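Local atomic coordinates of glycosyl hydrolase (Bacteroides ovatus, PDB entry 3QC2), a protein that is a glycosyl hydrolase by family, probably a carbohydrate-active enzyme, built as a five-bladed beta-propeller. Residues K23-V28 and V347-Y352; S50-N55 and R70-S75; E314-Y319 and G341-K346. All blocks are in the same frame, centred on the assembly; numbering follows the deposited sequence.

How the contacts relate
The contacts show how the two ends of a propeller chain can be brought together where the first and last blades meet. Contact 1 joins a segment near the N-terminus to the last strand, 346-352, and encloses contacts 2 and 3 in sequence; contact 2 closes before contact 3 opens. Strand 346-352 lies beside strand 335-342, which leads into contact 3, in one antiparallel sheet, whereas contact 2 belongs to the hairpin of strands 52-61 and 64-72. Between centres, contacts 1 and 2 are about 19 Å apart, contacts 1 and 3 about 14 Å, and contacts 2 and 3 about 12 Å. A probable hydrogen bond from Thr53 N to Ser345 O (3.0 Å) links the two blades.

Contact 1 (K23-V28 and V347-Y352); sequences KNVNPV and VGVAVY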
# COMPACT_ATOMS: atom_id res chain seq x y z
N LYS A 23 19.63 -8.37 -8.53
CA LYS A 23 19.72 -9.61 -9.33
C LYS A 23 19.39 -10.89 -8.53
O LYS A 23 19.80 -11.04 -7.39
CB LYS A 23 21.13 -9.76 -9.98
CG LYS A 23 21.29 -9.13 -11.42
CD LYS A 23 20.96 -7.65 -11.51
CE LYS A 23 21.25 -7.08 -12.93
N ASN A 24 18.62 -11.78 -9.17
CA ASN A 24 18.25 -13.12 -8.61
C ASN A 24 17.54 -13.17 -7.24
O ASN A 24 17.59 -14.18 -6.55
CB ASN A 24 19.50 -14.01 -8.60
CG ASN A 24 20.09 -14.22 -10.00
OD1 ASN A 24 19.37 -14.17 -11.02
ND2 ASN A 24 21.40 -14.46 -10.06
N VAL A 25 16.88 -12.09 -6.88
CA VAL A 25 16.17 -12.00 -5.61
C VAL A 25 14.64 -12.10 -5.79
O VAL A 25 13.95 -12.69 -4.94
CB VAL A 25 16.54 -10.66 -4.89
CG1 VAL A 25 15.50 -10.27 -3.87
CG2 VAL A 25 17.93 -10.78 -4.28
N ASN A 26 14.13 -11.52 -6.87
CA ASN A 26 12.69 -11.49 -7.12
C ASN A 26 12.14 -12.69 -7.88
O ASN A 26 12.81 -13.24 -8.73
CB ASN A 26 12.31 -10.20 -7.84
CG ASN A 26 12.37 -8.98 -6.94
OD1 ASN A 26 11.73 -8.95 -5.88
ND2 ASN A 26 13.12 -7.96 -7.36
N PRO A 27 10.90 -13.09 -7.55
CA PRO A 27 10.01 -12.52 -6.51
C PRO A 27 10.44 -12.95 -5.11
O PRO A 27 10.90 -14.09 -4.93
CB PRO A 27 8.64 -13.11 -6.86
CG PRO A 27 8.96 -14.41 -7.52
CD PRO A 27 10.27 -14.25 -8.23
N VAL A 28 10.31 -12.06 -4.12
CA VAL A 28 10.74 -12.38 -2.73
C VAL A 28 9.74 -13.29 -1.98
O VAL A 28 10.13 -14.05 -1.08
CB VAL A 28 11.01 -11.10 -1.90
CG1 VAL A 28 12.14 -10.30 -2.53
CG2 VAL A 28 9.74 -10.25 -1.77
N VAL A 347 5.16 -10.96 -4.50
CA VAL A 347 5.71 -9.74 -3.88
C VAL A 347 7.10 -9.50 -4.42
O VAL A 347 7.89 -10.42 -4.54
CB VAL A 347 5.80 -9.84 -2.34
CG1 VAL A 347 6.51 -8.59 -1.76
CG2 VAL A 347 4.43 -10.01 -1.74
N GLY A 348 7.40 -8.26 -4.74
CA GLY A 348 8.70 -7.90 -5.25
C GLY A 348 9.33 -6.81 -4.43
O GLY A 348 8.64 -6.11 -3.67
N VAL A 349 10.64 -6.66 -4.58
CA VAL A 349 11.40 -5.61 -3.91
C VAL A 349 12.30 -4.88 -4.92
O VAL A 349 12.76 -5.47 -5.90
CB VAL A 349 12.28 -6.17 -2.78
CG1 VAL A 349 13.40 -7.10 -3.36
CG2 VAL A 349 12.90 -5.03 -1.94
N ALA A 350 12.51 -3.60 -4.68
CA ALA A 350 13.40 -2.74 -5.50
C ALA A 350 14.04 -1.80 -4.51
O ALA A 350 13.40 -1.40 -3.56
CB ALA A 350 12.65 -2.01 -6.53
N VAL A 351 15.29 -1.43 -4.74
CA VAL A 351 16.05 -0.66 -3.76
C VAL A 351 16.62 0.65 -4.29
O VAL A 351 17.32 0.67 -5.31
CB VAL A 351 17.25 -1.51 -3.23
CG1 VAL A 351 17.93 -0.82 -2.06
CG2 VAL A 351 16.78 -2.91 -2.84
N TYR A 352 16.32 1.74 -3.58
CA TYR A 352 16.84 3.07 -3.90
C TYR A 352 17.94 3.44 -2.88
O TYR A 352 17.73 3.40 -1.67
CB TYR A 352 15.71 4.11 -3.93
CG TYR A 352 16.14 5.55 -3.75
CD1 TYR A 352 17.04 6.15 -4.65
CD2 TYR A 352 15.62 6.32 -2.71
CE1 TYR A 352 17.44 7.51 -4.48
CE2 TYR A 352 16.00 7.67 -2.53
CZ TYR A 352 16.91 8.26 -3.42
OH TYR A 352 17.29 9.58 -3.23
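The flat amide of Asn26 meets the backbone of Val349 with its polar end, OD1 and ND2 both turned to the same residue. Gly348 CA and Val349 CG1 lie on opposite sides of the amide plane, at 3.3 and 3.5 Å from Asn26 OD1. This is a side chain doing the work of a beta-strand neighbour on the edge of a propeller blade: Asn26 OD1 accepts from Val349 N at 2.8 Å, while Asn26 ND2 donates to Val349 O at 2.9 Å. The second bond lies close to the amide plane and runs nearly straight, with 164° at the hydrogen; the donor to OD1 is tilted somewhat out of the carbonyl plane. Two bonds to one residue fix both the position and the rotation of the amide.

After Asn26 the chain passes through a cis peptide bond into Pro27, and the main chain itself then takes over. Val28 N donates to Val347 O at 3.0 Å, a more bent bond. The backbone polar groups of the odd-numbered residues thus turn to the N-terminal segment, with Val351 bonded to Glu20 and Val347 also to Ile29, while Gly348 and Ala350 pair with Tyr340 and Leu338 of strand 335-342. The early segment therefore runs along the outer edge of a sheet formed by the end of the chain, consistent with the ring closure common in propellers.

Beneath the polar bonds the valines interlock. Val28 spreads its two methyls along the strand: Val28 CG2 rests on Val347 CG1 at 3.6 Å, and CG1 goes to Val349. There Val349 CG1, held between its own backbone N and carbonyl carbon (chi1 66°), meets Val28 CG1 at 3.5 Å and Val25 CG1 at 3.8 Å.

Contact 2 (S50-N55 and R70-S75); sequences SNDTFN and RAEDKS
Arg70 lies over one face of the Phe54 ring, its chain fully extended from a CG anti to the backbone N (chi1 172°). The two side chains run side by side in the same direction. Arg70 CD makes a CH-pi contact 4.0 Å from the centroid of the Phe54 ring, and farther out Phe54 CZ sits 3.4 Å from Arg70 NE, under one face of the guanidinium, whose plane is turned 30° from that of the ring. Glu72 stands on the same face of the sheet and meets the ring at its edge, Glu72 OE1 being 3.9 Å from Phe54 CE1. The other carboxylate oxygen, Glu72 OE2, takes a salt bridge from Arg70 NH2 at 2.8 Å on its syn side.

The framework is an antiparallel beta-hairpin of strands 52-61 and 64-72, two neighbouring strands of a propeller blade, 52-61 being its edge strand. Phe54 and Arg70 form a hydrogen-bonded pair, as do Asp52 and Glu72, and a classic beta bulge follows where Asn51 N and, weakly, Asp52 N both turn to Glu72 O. Acidic groups gather at the end of this row: Glu72 OE1 approaches Asp52 OD2 to 3.1 Å, with Arg82 near both as a long, weak ion partner. Arg70 has further carboxylates, NH2 pairing with Glu122 and NH1 with Asp123, which also accepts from Asn55 ND2, while Arg70 NE bonds to Ser84 OG.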
# COMPACT_ATOMS: atom_id res chain seq x y z
N SER A 50 -2.05 -20.32 -1.13
CA SER A 50 -1.76 -21.19 -2.27
C SER A 50 -1.96 -20.56 -3.64
O SER A 50 -1.38 -21.04 -4.62
CB SER A 50 -2.62 -22.46 -2.18
OG SER A 50 -4.00 -22.14 -2.11
N ASN A 51 -2.74 -19.50 -3.73
CA ASN A 51 -3.04 -18.87 -5.01
C ASN A 51 -2.25 -17.59 -5.27
O ASN A 51 -1.68 -17.42 -6.33
CB ASN A 51 -4.54 -18.58 -5.11
CG ASN A 51 -5.01 -18.32 -6.55
OD1 ASN A 51 -4.90 -19.19 -7.42
ND2 ASN A 51 -5.56 -17.12 -6.80
N ASP A 52 -2.23 -16.69 -4.28
CA ASP A 52 -1.60 -15.38 -4.44
C ASP A 52 -0.99 -14.84 -3.15
O ASP A 52 -1.57 -14.97 -2.09
CB ASP A 52 -2.68 -14.36 -4.90
CG ASP A 52 -3.44 -14.82 -6.16
OD1 ASP A 52 -2.80 -15.12 -7.20
OD2 ASP A 52 -4.69 -14.84 -6.11
N THR A 53 0.19 -14.23 -3.26
CA THR A 53 0.86 -13.54 -2.12
C THR A 53 1.35 -12.21 -2.68
O THR A 53 2.29 -12.18 -3.42
CB THR A 53 2.03 -14.36 -1.52
OG1 THR A 53 2.97 -14.68 -2.54
CG2 THR A 53 1.52 -15.64 -0.89
N PHE A 54 0.68 -11.11 -2.33
CA PHE A 54 1.00 -9.83 -2.92
C PHE A 54 0.66 -8.63 -2.01
O PHE A 54 0.66 -8.78 -0.78
CB PHE A 54 0.31 -9.75 -4.32
CG PHE A 54 -1.24 -9.84 -4.28
CD1 PHE A 54 -1.89 -11.00 -3.83
CD2 PHE A 54 -2.02 -8.78 -4.77
CE1 PHE A 54 -3.31 -11.08 -3.82
CE2 PHE A 54 -3.44 -8.85 -4.78
CZ PHE A 54 -4.08 -10.00 -4.30
N ASN A 55 0.44 -7.44 -2.63
CA ASN A 55 0.08 -6.18 -1.92
C ASN A 55 0.51 -6.15 -0.46
O ASN A 55 -0.32 -6.28 0.44
CB ASN A 55 -1.43 -5.95 -2.03
CG ASN A 55 -1.87 -5.62 -3.45
OD1 ASN A 55 -1.09 -5.71 -4.40
ND2 ASN A 55 -3.14 -5.24 -3.59
N ARG A 70 -0.57 -9.78 1.70
CA ARG A 70 -1.92 -10.23 1.41
C ARG A 70 -1.83 -11.60 0.77
O ARG A 70 -1.20 -11.75 -0.26
CB ARG A 70 -2.61 -9.26 0.46
CG ARG A 70 -3.97 -9.73 -0.05
CD ARG A 70 -4.61 -8.70 -0.97
NE ARG A 70 -5.85 -9.20 -1.56
CZ ARG A 70 -6.62 -8.51 -2.41
NH1 ARG A 70 -6.30 -7.26 -2.78
NH2 ARG A 70 -7.74 -9.07 -2.89
N ALA A 71 -2.47 -12.59 1.38
CA ALA A 71 -2.46 -13.96 0.88
C ALA A 71 -3.88 -14.44 0.62
O ALA A 71 -4.79 -14.16 1.41
CB ALA A 71 -1.78 -14.86 1.86
N GLU A 72 -4.06 -15.18 -0.47
CA GLU A 72 -5.38 -15.72 -0.84
C GLU A 72 -5.35 -17.19 -1.20
O GLU A 72 -4.40 -17.68 -1.82
CB GLU A 72 -5.96 -14.96 -2.05
CG GLU A 72 -6.42 -13.55 -1.77
CD GLU A 72 -6.90 -12.84 -3.03
OE1 GLU A 72 -6.54 -13.28 -4.15
OE2 GLU A 72 -7.61 -11.83 -2.91
N ASP A 73 -6.43 -17.87 -0.81
CA ASP A 73 -6.64 -19.30 -1.13
C ASP A 73 -7.34 -19.39 -2.49
O ASP A 73 -7.72 -18.37 -3.07
CB ASP A 73 -7.50 -19.99 -0.03
CG ASP A 73 -7.79 -21.50 -0.34
OD1 ASP A 73 -6.97 -22.15 -1.03
OD2 ASP A 73 -8.85 -22.00 0.10
N LYS A 74 -7.51 -20.61 -3.00
CA LYS A 74 -8.23 -20.83 -4.26
C LYS A 74 -9.77 -20.99 -3.99
O LYS A 74 -10.51 -21.57 -4.82
CB LYS A 74 -7.68 -22.07 -4.98
CG LYS A 74 -6.20 -21.98 -5.37
CD LYS A 74 -5.72 -23.34 -5.91
CE LYS A 74 -4.21 -23.37 -6.20
NZ LYS A 74 -3.84 -22.53 -7.37
N SER A 75 -10.23 -20.47 -2.82
CA SER A 75 -11.67 -20.53 -2.41
C SER A 75 -12.66 -19.86 -3.41
O SER A 75 -13.89 -20.05 -3.29
CB SER A 75 -11.85 -19.88 -1.00
OG SER A 75 -11.47 -18.49 -1.00

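Contact 3 (E314-Y319 and G341-K346); sequences EKSGQY and GCADSK
A tight beta-hairpin turn joining strands 335-342 and 346-352 brings Ala343 and Asp344 against a loop at Ser316 and Tyr319. Both turn residues have left-handed backbone angles, and Cys342 O accepts from Ser345 N and Lys346 N, a classic beta bulge at the return.

Ala343 fills the centre of the contact. Ala343 CB touches Ser316 OG at 3.6 Å and Tyr319 CD2 at 3.9 Å, while Ala343 O comes to the ring edge, 3.6 Å from Tyr319 CE2. One water joins the polar atoms: it donates to Ala343 O at 2.7 Å and to Gln318 OE1, and accepts from Ser316 OG. The hydroxyl oxygen Ser316 OG accepts from Tyr319 N at 3.0 Å in an ST motif, so Ser316 shapes the loop as well as holding the water. At the other end, Cys342 SG packs on Glu314 CG at 4.0 Å; the Glu314 carboxylate turns to a salt bridge with Arg21 and a hydrogen bond with Tyr340 OH.

Around the contact, Glu314 and Ala343 share backbone bonding with Thr323, just ahead of strand 324-332, while across the turn Asp344 packs on Phe54 of strand 52-61.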
# COMPACT_ATOMS: atom_id res chain seq x y z
N GLU A 314 7.08 -9.86 -12.73
CA GLU A 314 6.04 -8.83 -12.60
C GLU A 314 4.96 -9.04 -13.67
O GLU A 314 4.05 -8.22 -13.81
CB GLU A 314 6.66 -7.43 -12.75
CG GLU A 314 7.74 -7.14 -11.71
CD GLU A 314 8.61 -5.95 -12.05
OE1 GLU A 314 8.83 -5.66 -13.24
OE2 GLU A 314 9.13 -5.33 -11.12
N LYS A 315 5.07 -10.16 -14.41
CA LYS A 315 4.14 -10.52 -15.48
C LYS A 315 3.56 -11.93 -15.23
O LYS A 315 4.11 -12.72 -14.45
CB LYS A 315 4.85 -10.47 -16.84
CG LYS A 315 5.39 -9.06 -17.20
CD LYS A 315 6.30 -9.08 -18.43
CE LYS A 315 6.90 -7.70 -18.70
NZ LYS A 315 7.90 -7.71 -19.81
N SER A 316 2.45 -12.23 -15.89
CA SER A 316 1.79 -13.53 -15.76
C SER A 316 0.96 -13.84 -17.01
O SER A 316 0.93 -13.05 -17.94
CB SER A 316 0.89 -13.53 -14.51
OG SER A 316 -0.11 -12.53 -14.59
N GLY A 317 0.33 -15.01 -17.03
CA GLY A 317 -0.57 -15.37 -18.14
C GLY A 317 -1.81 -14.46 -18.11
O GLY A 317 -2.38 -14.16 -19.15
N GLN A 318 -2.20 -14.04 -16.90
CA GLN A 318 -3.33 -13.16 -16.68
C GLN A 318 -2.98 -11.71 -17.15
O GLN A 318 -3.79 -11.05 -17.82
CB GLN A 318 -3.70 -13.17 -15.18
CG GLN A 318 -5.00 -12.41 -14.80
CD GLN A 318 -5.25 -12.37 -13.27
OE1 GLN A 318 -4.35 -12.68 -12.45
NE2 GLN A 318 -6.47 -11.99 -12.88
N TYR A 319 -1.78 -11.24 -16.77
CA TYR A 319 -1.28 -9.92 -17.18
C TYR A 319 -0.01 -10.10 -17.99
O TYR A 319 1.12 -10.09 -17.45
CB TYR A 319 -1.00 -9.03 -15.96
CG TYR A 319 -2.18 -8.84 -15.04
CD1 TYR A 319 -3.22 -7.97 -15.37
CD2 TYR A 319 -2.26 -9.53 -13.82
CE1 TYR A 319 -4.30 -7.79 -14.52
CE2 TYR A 319 -3.33 -9.36 -12.96
CZ TYR A 319 -4.35 -8.49 -13.31
OH TYR A 319 -5.41 -8.32 -12.45
N GLY A 341 3.31 -5.42 -5.06
CA GLY A 341 2.62 -6.59 -5.59
C GLY A 341 2.92 -6.74 -7.07
O GLY A 341 2.95 -5.76 -7.79
N CYS A 342 3.13 -7.99 -7.50
CA CYS A 342 3.46 -8.32 -8.88
C CYS A 342 2.37 -9.13 -9.52
O CYS A 342 2.12 -10.28 -9.12
CB CYS A 342 4.75 -9.13 -8.93
SG CYS A 342 6.12 -8.32 -8.24
N ALA A 343 1.71 -8.55 -10.54
CA ALA A 343 0.63 -9.22 -11.27
C ALA A 343 -0.44 -9.80 -10.33
O ALA A 343 -1.00 -10.86 -10.60
CB ALA A 343 1.22 -10.32 -12.15
N ASP A 344 -0.71 -9.08 -9.23
CA ASP A 344 -1.67 -9.54 -8.21
C ASP A 344 -1.41 -11.00 -7.74
O ASP A 344 -2.35 -11.68 -7.34
CB ASP A 344 -3.13 -9.43 -8.73
CG ASP A 344 -3.64 -8.01 -8.78
OD1 ASP A 344 -2.88 -7.05 -8.47
OD2 ASP A 344 -4.82 -7.84 -9.13
N SER A 345 -0.15 -11.46 -7.77
CA SER A 345 0.13 -12.83 -7.35
C SER A 345 1.45 -13.06 -6.58
O SER A 345 1.57 -14.05 -5.90
CB SER A 345 0.08 -13.75 -8.57
OG SER A 345 1.12 -13.46 -9.44
N LYS A 346 2.42 -12.15 -6.69
CA LYS A 346 3.72 -12.27 -5.99
C LYS A 346 4.14 -10.93 -5.36
O LYS A 346 3.53 -9.89 -5.63
CB LYS A 346 4.79 -12.75 -6.96
CG LYS A 346 4.39 -14.01 -7.74
CD LYS A 346 5.47 -14.50 -8.63
CE LYS A 346 4.94 -15.56 -9.62
NZ LYS A 346 4.37 -16.75 -8.92
O HOH W 1 -1.40 -12.80 -12.40